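Local coordinates for elicitor protein Hrip2 (Magnaporthe oryzae, PDB 5FID) that acts as a protein elicitor of the rice blast fungus, probably triggering defence responses in the host plant, at residues Ile7-Cys12 with Gly37-Glu42; Glu42-Ser47 with Tyr67-Asn72; Tyr78-Glu83 with Gly112-Pro117. The protein carries 1 engineered substitution. One frame throughout, in Å; residues are numbered along the deposited sequence.

Contact 1: residues Ile7-Cys12 with Gly37-Glu42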
loop_
_atom_site.group_PDB
_atom_site.type_symbol
_atom_site.label_atom_id
_atom_site.label_comp_id
_atom_site.label_asym_id
_atom_site.label_seq_id
_atom_site.Cartn_x
_atom_site.Cartn_y
_atom_site.Cartn_z
ATOM N N ILE A 7 -16.114 1.589 -6.569
ATOM C CA ILE A 7 -17.287 0.798 -6.924
ATOM C C ILE A 7 -17.543 -0.272 -5.874
ATOM O O ILE A 7 -16.618 -0.925 -5.411
ATOM C CB ILE A 7 -17.054 0.095 -8.275
ATOM C CG1 ILE A 7 -16.782 1.117 -9.377
ATOM C CG2 ILE A 7 -18.229 -0.788 -8.658
ATOM C CD1 ILE A 7 -16.159 0.492 -10.598
ATOM N N VAL A 8 -18.803 -0.448 -5.492
ATOM C CA VAL A 8 -19.171 -1.544 -4.606
ATOM C C VAL A 8 -20.290 -2.370 -5.225
ATOM O O VAL A 8 -21.416 -1.895 -5.369
ATOM C CB VAL A 8 -19.618 -1.044 -3.218
ATOM C CG1 VAL A 8 -19.968 -2.229 -2.319
ATOM C CG2 VAL A 8 -18.516 -0.224 -2.569
ATOM N N HIS A 9 -19.978 -3.608 -5.599
ATOM C CA HIS A 9 -20.998 -4.513 -6.145
ATOM C C HIS A 9 -21.599 -5.329 -5.016
ATOM O O HIS A 9 -20.889 -6.086 -4.356
ATOM C CB HIS A 9 -20.401 -5.508 -7.139
ATOM C CG HIS A 9 -19.695 -4.879 -8.302
ATOM N ND1 HIS A 9 -20.347 -4.129 -9.250
ATOM C CD2 HIS A 9 -18.395 -4.942 -8.682
ATOM C CE1 HIS A 9 -19.470 -3.731 -10.166
ATOM N NE2 HIS A 9 -18.286 -4.212 -9.847
ATOM N N ASN A 10 -22.904 -5.199 -4.800
ATOM C CA ASN A 10 -23.572 -6.025 -3.793
ATOM C C ASN A 10 -24.069 -7.357 -4.367
ATOM O O ASN A 10 -25.151 -7.417 -4.943
ATOM C CB ASN A 10 -24.738 -5.270 -3.145
ATOM C CG ASN A 10 -25.460 -6.114 -2.117
ATOM O OD1 ASN A 10 -24.882 -7.053 -1.562
ATOM N ND2 ASN A 10 -26.720 -5.792 -1.856
ATOM N N ASN A 11 -23.287 -8.421 -4.200
ATOM C CA ASN A 11 -23.702 -9.735 -4.673
ATOM C C ASN A 11 -24.306 -10.577 -3.545
ATOM O O ASN A 11 -24.540 -11.773 -3.712
ATOM C CB ASN A 11 -22.525 -10.458 -5.345
ATOM C CG ASN A 11 -22.961 -11.665 -6.174
ATOM O OD1 ASN A 11 -23.838 -11.564 -7.041
ATOM N ND2 ASN A 11 -22.340 -12.815 -5.913
ATOM N N CYS A 12 -24.583 -9.948 -2.401
ATOM C CA CYS A 12 -25.184 -10.647 -1.260
ATOM C C CYS A 12 -26.687 -10.809 -1.416
ATOM O O CYS A 12 -27.303 -10.165 -2.255
ATOM C CB CYS A 12 -24.918 -9.899 0.058
ATOM S SG CYS A 12 -23.193 -9.425 0.370
ATOM N N GLY A 37 -27.790 -7.428 -5.561
ATOM C CA GLY A 37 -27.458 -7.404 -6.979
ATOM C C GLY A 37 -27.062 -6.036 -7.512
ATOM O O GLY A 37 -26.455 -5.940 -8.579
ATOM N N GLN A 38 -27.406 -4.976 -6.785
ATOM C CA GLN A 38 -27.114 -3.622 -7.256
ATOM C C GLN A 38 -25.678 -3.189 -6.989
ATOM O O GLN A 38 -24.965 -3.793 -6.180
ATOM C CB GLN A 38 -28.080 -2.602 -6.649
ATOM C CG GLN A 38 -29.495 -2.640 -7.221
ATOM C CD GLN A 38 -30.318 -1.454 -6.758
ATOM O OE1 GLN A 38 -30.432 -1.196 -5.556
ATOM N NE2 GLN A 38 -30.885 -0.713 -7.707
ATOM N N THR A 39 -25.263 -2.131 -7.681
ATOM C CA THR A 39 -23.901 -1.617 -7.572
ATOM C C THR A 39 -23.901 -0.127 -7.198
ATOM O O THR A 39 -24.687 0.673 -7.729
ATOM C CB THR A 39 -23.123 -1.837 -8.894
ATOM O OG1 THR A 39 -22.957 -3.245 -9.121
ATOM C CG2 THR A 39 -21.745 -1.184 -8.839
ATOM N N PHE A 40 -23.033 0.229 -6.257
ATOM C CA PHE A 40 -22.755 1.621 -5.938
ATOM C C PHE A 40 -21.529 2.071 -6.723
ATOM O O PHE A 40 -20.581 1.307 -6.899
ATOM C CB PHE A 40 -22.468 1.751 -4.438
ATOM C CG PHE A 40 -21.761 3.033 -4.054
ATOM C CD1 PHE A 40 -22.487 4.165 -3.716
ATOM C CD2 PHE A 40 -20.376 3.095 -4.009
ATOM C CE1 PHE A 40 -21.836 5.347 -3.349
ATOM C CE2 PHE A 40 -19.727 4.268 -3.648
ATOM C CZ PHE A 40 -20.462 5.390 -3.318
ATOM N N SER A 41 -21.516 3.316 -7.181
ATOM C CA SER A 41 -20.275 3.866 -7.714
ATOM C C SER A 41 -20.194 5.366 -7.514
ATOM O O SER A 41 -21.216 6.047 -7.468
ATOM C CB SER A 41 -20.108 3.518 -9.193
ATOM O OG SER A 41 -21.121 4.125 -9.963
ATOM N N GLU A 42 -18.975 5.877 -7.390
ATOM C CA GLU A 42 -18.763 7.323 -7.363
ATOM C C GLU A 42 -17.467 7.647 -8.078
ATOM O O GLU A 42 -16.562 6.821 -8.131
ATOM C CB GLU A 42 -18.702 7.842 -5.920
ATOM C CG GLU A 42 -17.460 7.406 -5.137
ATOM C CD GLU A 42 -17.379 8.099 -3.781
ATOM O OE1 GLU A 42 -18.390 8.733 -3.384
ATOM O OE2 GLU A 42 -16.318 8.031 -3.112
#
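Val8 and Phe40 form the hydrogen-bonded pair at the middle of this antiparallel strand contact, each giving its N-H to the other's carbonyl. Val8 N lies 2.9 Å from Phe40 O, and Phe40 N closes the ring on Val8 O. The backbone pairing carries on ahead of the start of strand 39-43: Asn10 N donates to Gln38 O, and Gly37 N reaches Asn10 O at 2.7 Å, although that last bond is clearly bent at its hydrogen (136°). Two CA-H...O contacts, from Ile7 CA to Phe40 O and from Thr39 CA to Val8 O, fill in between the N-H bonds.

One side-chain hydrogen bond crosses the contact. His9 and Thr39 are a non-hydrogen-bonded pair, their side chains lying side by side and pointing the same way, and Thr39 OG1 meets His9 ND1 at 2.8 Å in the plane of the imidazole, at its edge. The bond is nearly straight, and either atom could be the donor. The far ring nitrogen, His9 NE2, is bonded to Glu132, so the ring is held at both nitrogens. Within the first segment, Asn10 OD1 accepts from Cys12 N in an Asx turn just where the chain leaves the strand, next to the Cys12-Cys136 disulfide.

Apolar packing differs on the two faces. On the His9 face, Ile7 CG2, anti to its backbone N, touches Thr39 CG2 at 3.5 Å and also covers one side of the imidazole, toward the rim. On the other face Val8 CG2 approaches Phe40 CD2 at 4.1 Å, a looser meeting.

Strand 39-43 is an outermost strand of the mixed sheet; strand 5-10 separates it from strand 131-135, while Phe40 packs on Val18, Thr32 and Leu34 of the other sheet.

Contact 2: residues Glu42-Ser47 with Tyr67-Asn72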
loop_
_atom_site.group_PDB
_atom_site.type_symbol
_atom_site.label_atom_id
_atom_site.label_comp_id
_atom_site.label_asym_id
_atom_site.label_seq_id
_atom_site.Cartn_x
_atom_site.Cartn_y
_atom_site.Cartn_z
ATOM N N GLU A 42 -18.975 5.877 -7.390
ATOM C CA GLU A 42 -18.763 7.323 -7.363
ATOM C C GLU A 42 -17.467 7.647 -8.078
ATOM O O GLU A 42 -16.562 6.821 -8.131
ATOM C CB GLU A 42 -18.702 7.842 -5.920
ATOM C CG GLU A 42 -17.460 7.406 -5.137
ATOM C CD GLU A 42 -17.379 8.099 -3.781
ATOM O OE1 GLU A 42 -18.390 8.733 -3.384
ATOM O OE2 GLU A 42 -16.318 8.031 -3.112
ATOM N N ASP A 43 -17.381 8.844 -8.652
ATOM C CA ASP A 43 -16.107 9.315 -9.168
ATOM C C ASP A 43 -15.122 9.442 -8.026
ATOM O O ASP A 43 -15.509 9.818 -6.915
ATOM C CB ASP A 43 -16.253 10.697 -9.795
ATOM C CG ASP A 43 -17.100 10.690 -11.031
ATOM O OD1 ASP A 43 -17.523 9.599 -11.473
ATOM O OD2 ASP A 43 -17.327 11.790 -11.577
ATOM N N PHE A 44 -13.852 9.155 -8.304
ATOM C CA PHE A 44 -12.785 9.369 -7.333
ATOM C C PHE A 44 -12.794 10.798 -6.823
ATOM O O PHE A 44 -12.745 11.759 -7.607
ATOM C CB PHE A 44 -11.420 9.112 -7.972
ATOM C CG PHE A 44 -10.811 7.790 -7.611
ATOM C CD1 PHE A 44 -11.606 6.689 -7.341
ATOM C CD2 PHE A 44 -9.431 7.653 -7.544
ATOM C CE1 PHE A 44 -11.029 5.468 -7.015
ATOM C CE2 PHE A 44 -8.850 6.441 -7.209
ATOM C CZ PHE A 44 -9.650 5.349 -6.948
ATOM N N ARG A 45 -12.837 10.941 -5.505
ATOM C CA ARG A 45 -12.767 12.250 -4.892
ATOM C C ARG A 45 -11.306 12.601 -4.744
ATOM O O ARG A 45 -10.502 11.756 -4.358
ATOM C CB ARG A 45 -13.478 12.248 -3.544
ATOM C CG ARG A 45 -14.972 12.009 -3.681
ATOM C CD ARG A 45 -15.619 11.683 -2.353
ATOM N NE ARG A 45 -17.025 11.348 -2.550
ATOM C CZ ARG A 45 -18.001 12.243 -2.635
ATOM N NH1 ARG A 45 -17.729 13.534 -2.531
ATOM N NH2 ARG A 45 -19.248 11.839 -2.823
ATOM N N LYS A 46 -10.979 13.843 -5.084
ATOM C CA LYS A 46 -9.611 14.329 -5.114
ATOM C C LYS A 46 -8.900 14.040 -3.796
ATOM O O LYS A 46 -7.767 13.556 -3.782
ATOM C CB LYS A 46 -9.634 15.835 -5.391
ATOM C CG LYS A 46 -8.286 16.478 -5.638
ATOM C CD LYS A 46 -8.447 17.993 -5.668
ATOM C CE LYS A 46 -9.184 18.469 -4.419
ATOM N NZ LYS A 46 -9.646 19.890 -4.494
ATOM N N SER A 47 -9.596 14.312 -2.699
ATOM C CA SER A 47 -9.057 14.154 -1.348
ATOM C C SER A 47 -9.014 12.713 -0.853
ATOM O O SER A 47 -8.432 12.437 0.193
ATOM C CB SER A 47 -9.893 14.966 -0.351
ATOM O OG SER A 47 -11.227 14.438 -0.201
ATOM N N TYR A 67 -9.899 4.865 0.018
ATOM C CA TYR A 67 -9.028 5.115 -1.120
ATOM C C TYR A 67 -8.471 6.530 -1.084
ATOM O O TYR A 67 -9.078 7.426 -0.512
ATOM C CB TYR A 67 -9.764 4.862 -2.440
ATOM C CG TYR A 67 -10.850 5.864 -2.763
ATOM C CD1 TYR A 67 -12.171 5.624 -2.405
ATOM C CD2 TYR A 67 -10.561 7.037 -3.446
ATOM C CE1 TYR A 67 -13.181 6.535 -2.716
ATOM C CE2 TYR A 67 -11.549 7.951 -3.748
ATOM C CZ TYR A 67 -12.857 7.697 -3.388
ATOM O OH TYR A 67 -13.839 8.617 -3.702
ATOM N N SER A 68 -7.309 6.719 -1.698
ATOM C CA SER A 68 -6.746 8.052 -1.890
ATOM C C SER A 68 -5.755 7.967 -3.047
ATOM O O SER A 68 -5.464 6.877 -3.528
ATOM C CB SER A 68 -6.068 8.543 -0.613
ATOM O OG SER A 68 -4.840 7.866 -0.397
ATOM N N PHE A 69 -5.243 9.095 -3.524
ATOM C CA PHE A 69 -4.229 9.005 -4.569
ATOM C C PHE A 69 -3.207 10.132 -4.522
ATOM O O PHE A 69 -3.478 11.211 -3.994
ATOM C CB PHE A 69 -4.838 8.808 -5.971
ATOM C CG PHE A 69 -5.715 9.933 -6.436
ATOM C CD1 PHE A 69 -6.997 10.102 -5.923
ATOM C CD2 PHE A 69 -5.274 10.794 -7.433
ATOM C CE1 PHE A 69 -7.810 11.141 -6.374
ATOM C CE2 PHE A 69 -6.077 11.826 -7.892
ATOM C CZ PHE A 69 -7.352 12.002 -7.360
ATOM N N SER A 70 -2.018 9.853 -5.046
ATOM C CA SER A 70 -0.921 10.806 -4.979
ATOM C C SER A 70 -0.311 11.000 -6.361
ATOM O O SER A 70 -0.617 10.260 -7.295
ATOM C CB SER A 70 0.144 10.345 -3.966
ATOM O OG SER A 70 0.983 9.304 -4.470
ATOM N N SER A 71 0.529 12.016 -6.496
ATOM C CA SER A 71 1.362 12.144 -7.679
ATOM C C SER A 71 2.805 12.097 -7.197
ATOM O O SER A 71 3.094 12.470 -6.056
ATOM C CB SER A 71 1.053 13.430 -8.450
ATOM O OG SER A 71 1.435 14.570 -7.714
ATOM N N ASN A 72 3.696 11.597 -8.048
ATOM C CA ASN A 72 5.110 11.442 -7.699
ATOM C C ASN A 72 5.331 10.760 -6.346
ATOM O O ASN A 72 5.769 11.394 -5.384
ATOM C CB ASN A 72 5.816 12.798 -7.724
ATOM C CG ASN A 72 5.672 13.501 -9.057
ATOM O OD1 ASN A 72 5.840 12.896 -10.122
ATOM N ND2 ASN A 72 5.343 14.785 -9.006
#
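Phe44 lies over one face of the Tyr67 ring in an offset stack, the centroids 4.5 Å apart and the planes inclined by 17°. The two side chains slide past each other in opposite directions, which brings Tyr67 CD2 over the centre of the Phe44 ring while Phe44 CE1 sits toward the rim of the tyrosine.

Both partners of the Tyr67 hydroxyl lie near the plane of its ring, at the edge. Tyr67 OH donates to Glu42 OE2 at 2.6 Å and accepts from Arg45 N at 3.1 Å. Carboxylate and ring stand almost perpendicular, at 87°, and the phenol reaches OE2 from above the carboxylate plane. Glu42 OE2 has a further partner in Ser20 OG. Its sister oxygen, Glu42 OE1, is gripped side-on by Arg45 through NE and NH2, both coming from the same face of the carboxylate. This salt bridge, 3.1 Å from Arg45 NE to Glu42 OE1, probably helps to keep the glutamate charged beside the phenol.

Phe69 meets Phe44 obliquely, Phe69 CD1 coming 3.8 Å from Phe44 CD2 with 35° between the planes. The rim atom Phe69 CE1 touches Arg45 O at 3.4 Å, near the plane of the Phe69 ring. Beside this contact, Phe69 of the second subunit packs on Ser70.

Phe44, Tyr67 and Phe69 thus form an aromatic cluster, flanked by the doubly bonded Tyr67 hydroxyl and an ion pair, where the chain leaving one beta sheet lies against a strand of the other.

Contact 3: residues Tyr78-Glu83 with Gly112-Pro117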
loop_
_atom_site.group_PDB
_atom_site.type_symbol
_atom_site.label_atom_id
_atom_site.label_comp_id
_atom_site.label_asym_id
_atom_site.label_seq_id
_atom_site.Cartn_x
_atom_site.Cartn_y
_atom_site.Cartn_z
ATOM N N TYR A 78 -5.642 1.883 -1.663
ATOM C CA TYR A 78 -6.944 1.304 -1.345
ATOM C C TYR A 78 -6.810 0.355 -0.161
ATOM O O TYR A 78 -5.823 -0.373 -0.040
ATOM C CB TYR A 78 -7.534 0.558 -2.557
ATOM C CG TYR A 78 -6.503 -0.291 -3.258
ATOM C CD1 TYR A 78 -5.622 0.275 -4.167
ATOM C CD2 TYR A 78 -6.391 -1.646 -2.993
ATOM C CE1 TYR A 78 -4.652 -0.482 -4.793
ATOM C CE2 TYR A 78 -5.429 -2.410 -3.621
ATOM C CZ TYR A 78 -4.562 -1.822 -4.516
ATOM O OH TYR A 78 -3.585 -2.582 -5.138
ATOM N N GLU A 79 -7.816 0.367 0.707
ATOM C CA GLU A 79 -7.798 -0.415 1.932
ATOM C C GLU A 79 -9.168 -1.042 2.126
ATOM O O GLU A 79 -10.187 -0.353 2.044
ATOM C CB GLU A 79 -7.485 0.495 3.121
ATOM C CG GLU A 79 -7.576 -0.171 4.501
ATOM C CD GLU A 79 -7.249 0.785 5.640
ATOM O OE1 GLU A 79 -7.229 2.020 5.412
ATOM O OE2 GLU A 79 -7.006 0.306 6.780
ATOM N N LEU A 80 -9.189 -2.346 2.368
ATOM C CA LEU A 80 -10.424 -3.048 2.707
ATOM C C LEU A 80 -10.385 -3.327 4.203
ATOM O O LEU A 80 -9.646 -4.200 4.649
ATOM C CB LEU A 80 -10.525 -4.359 1.922
ATOM C CG LEU A 80 -11.792 -5.189 2.168
ATOM C CD1 LEU A 80 -13.023 -4.422 1.715
ATOM C CD2 LEU A 80 -11.704 -6.526 1.431
ATOM N N SER A 81 -11.178 -2.587 4.981
ATOM C CA SER A 81 -11.008 -2.591 6.437
ATOM C C SER A 81 -12.201 -3.121 7.211
ATOM O O SER A 81 -13.342 -2.755 6.933
ATOM C CB SER A 81 -10.687 -1.182 6.926
ATOM O OG SER A 81 -10.562 -1.145 8.339
ATOM N N SER A 82 -11.930 -3.981 8.192
ATOM C CA SER A 82 -12.962 -4.403 9.139
ATOM C C SER A 82 -12.749 -3.769 10.516
ATOM O O SER A 82 -13.249 -4.286 11.520
ATOM C CB SER A 82 -12.992 -5.926 9.277
ATOM O OG SER A 82 -11.769 -6.422 9.809
ATOM N N GLU A 83 -12.028 -2.646 10.562
ATOM C CA GLU A 83 -11.700 -1.979 11.829
ATOM C C GLU A 83 -12.908 -1.450 12.584
ATOM O O GLU A 83 -12.847 -1.263 13.800
ATOM C CB GLU A 83 -10.736 -0.810 11.596
ATOM C CG GLU A 83 -9.321 -1.195 11.244
ATOM C CD GLU A 83 -8.545 -0.009 10.722
ATOM O OE1 GLU A 83 -8.925 0.527 9.648
ATOM O OE2 GLU A 83 -7.565 0.398 11.385
ATOM N N GLY A 112 -8.403 -12.248 9.252
ATOM C CA GLY A 112 -7.103 -11.613 9.142
ATOM C C GLY A 112 -6.765 -11.101 7.756
ATOM O O GLY A 112 -5.719 -10.467 7.566
ATOM N N CYS A 113 -7.631 -11.370 6.778
ATOM C CA CYS A 113 -7.387 -10.886 5.416
ATOM C C CYS A 113 -7.620 -9.377 5.293
ATOM O O CYS A 113 -6.972 -8.692 4.485
ATOM C CB CYS A 113 -8.245 -11.663 4.412
ATOM S SG CYS A 113 -8.276 -11.015 2.706
ATOM N N TYR A 114 -8.537 -8.871 6.114
ATOM C CA TYR A 114 -8.895 -7.467 6.121
ATOM C C TYR A 114 -7.851 -6.623 6.831
ATOM O O TYR A 114 -7.047 -7.134 7.616
ATOM C CB TYR A 114 -10.246 -7.281 6.826
ATOM C CG TYR A 114 -11.384 -8.021 6.158
ATOM C CD1 TYR A 114 -11.613 -9.363 6.418
ATOM C CD2 TYR A 114 -12.221 -7.373 5.259
ATOM C CE1 TYR A 114 -12.651 -10.049 5.796
ATOM C CE2 TYR A 114 -13.257 -8.046 4.633
ATOM C CZ TYR A 114 -13.466 -9.383 4.904
ATOM O OH TYR A 114 -14.500 -10.038 4.277
ATOM N N SER A 115 -7.879 -5.323 6.571
ATOM C CA SER A 115 -7.087 -4.391 7.357
ATOM C C SER A 115 -7.674 -4.360 8.758
ATOM O O SER A 115 -8.896 -4.273 8.935
ATOM C CB SER A 115 -7.121 -2.996 6.748
ATOM O OG SER A 115 -6.142 -2.167 7.364
ATOM N N ARG A 116 -6.797 -4.438 9.752
ATOM C CA ARG A 116 -7.204 -4.575 11.147
ATOM C C ARG A 116 -6.498 -3.528 11.995
ATOM O O ARG A 116 -5.459 -3.012 11.588
ATOM C CB ARG A 116 -6.830 -5.983 11.642
ATOM C CG ARG A 116 -7.379 -7.113 10.786
ATOM C CD ARG A 116 -8.886 -7.327 10.995
ATOM N NE ARG A 116 -9.153 -7.484 12.419
ATOM C CZ ARG A 116 -10.007 -6.750 13.125
ATOM N NH1 ARG A 116 -10.747 -5.807 12.541
ATOM N NH2 ARG A 116 -10.118 -6.976 14.429
ATOM N N PRO A 117 -7.043 -3.229 13.187
ATOM C CA PRO A 117 -6.437 -2.198 14.034
ATOM C C PRO A 117 -4.969 -2.490 14.298
ATOM O O PRO A 117 -4.145 -1.568 14.268
ATOM C CB PRO A 117 -7.219 -2.315 15.343
ATOM C CG PRO A 117 -8.492 -2.951 14.974
ATOM C CD PRO A 117 -8.232 -3.836 13.812
#
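Glu79 opens the contact by accepting from Ser115: Ser115 OG donates to Glu79 OE2 at 2.7 Å, on the anti side of the carboxylate and close to its plane. The glutamate is stretched out, its CG anti to the backbone N (chi1 174°). Lys120 makes a salt bridge to the same oxygen, and Glu79 OE1 is bonded to Tyr75 of the second subunit.

At Leu80 the backbone takes over, Ser115 N donating to Leu80 O at 2.8 Å in a nearly straight bond (171°). The Leu80 side chain crosses Tyr114 obliquely, with Leu80 CG 3.8 Å from Tyr114 CD2, and Val93, Leu95 and Phe104 also touch the leucine.

Ser81 faces Ser115 across a single backbone bridge. Its OG accepts from Glu83 N in an ST turn and donates to Glu83 OE1, so this one hydroxyl holds both the turn and the glutamate side chain.

Ser82 N donates to Ser115 O, which leaves Ser115 bonded through its N, O and OG to the three residues Leu80, Ser82 and Glu79. The Arg116 chain is bent, and its NH1 donates to Ser82 OG at 3.0 Å. Finally, Glu83 CG rests 3.8 Å from Pro117 CD.

The motif is an isolated beta bridge at Ser81, which also begins an ST turn, pinning the segment just after Cys113, itself tied to Cys106 by a disulfide, to the end of strand 75-81.

In the fold
The three contacts follow one another along the chain, their centres about 19 to 20 Å apart. Contacts 1 and 2 share Glu42 and strand 39-43: the end of that strand, still paired with strand 5-10 of the mixed sheet at Glu42, also meets strand 63-69 of the antiparallel sheet. Contact 3 continues from there, since strands 63-69 and 75-81 are sheet neighbours; its nearest atoms are about 4 Å from those of contact 2 without touching. Contacts 1 and 3 sit on opposite sides of the chain's centre, about 8 Å apart at their nearest atoms. The second subunit reaches contacts 2 and 3 but not contact 1.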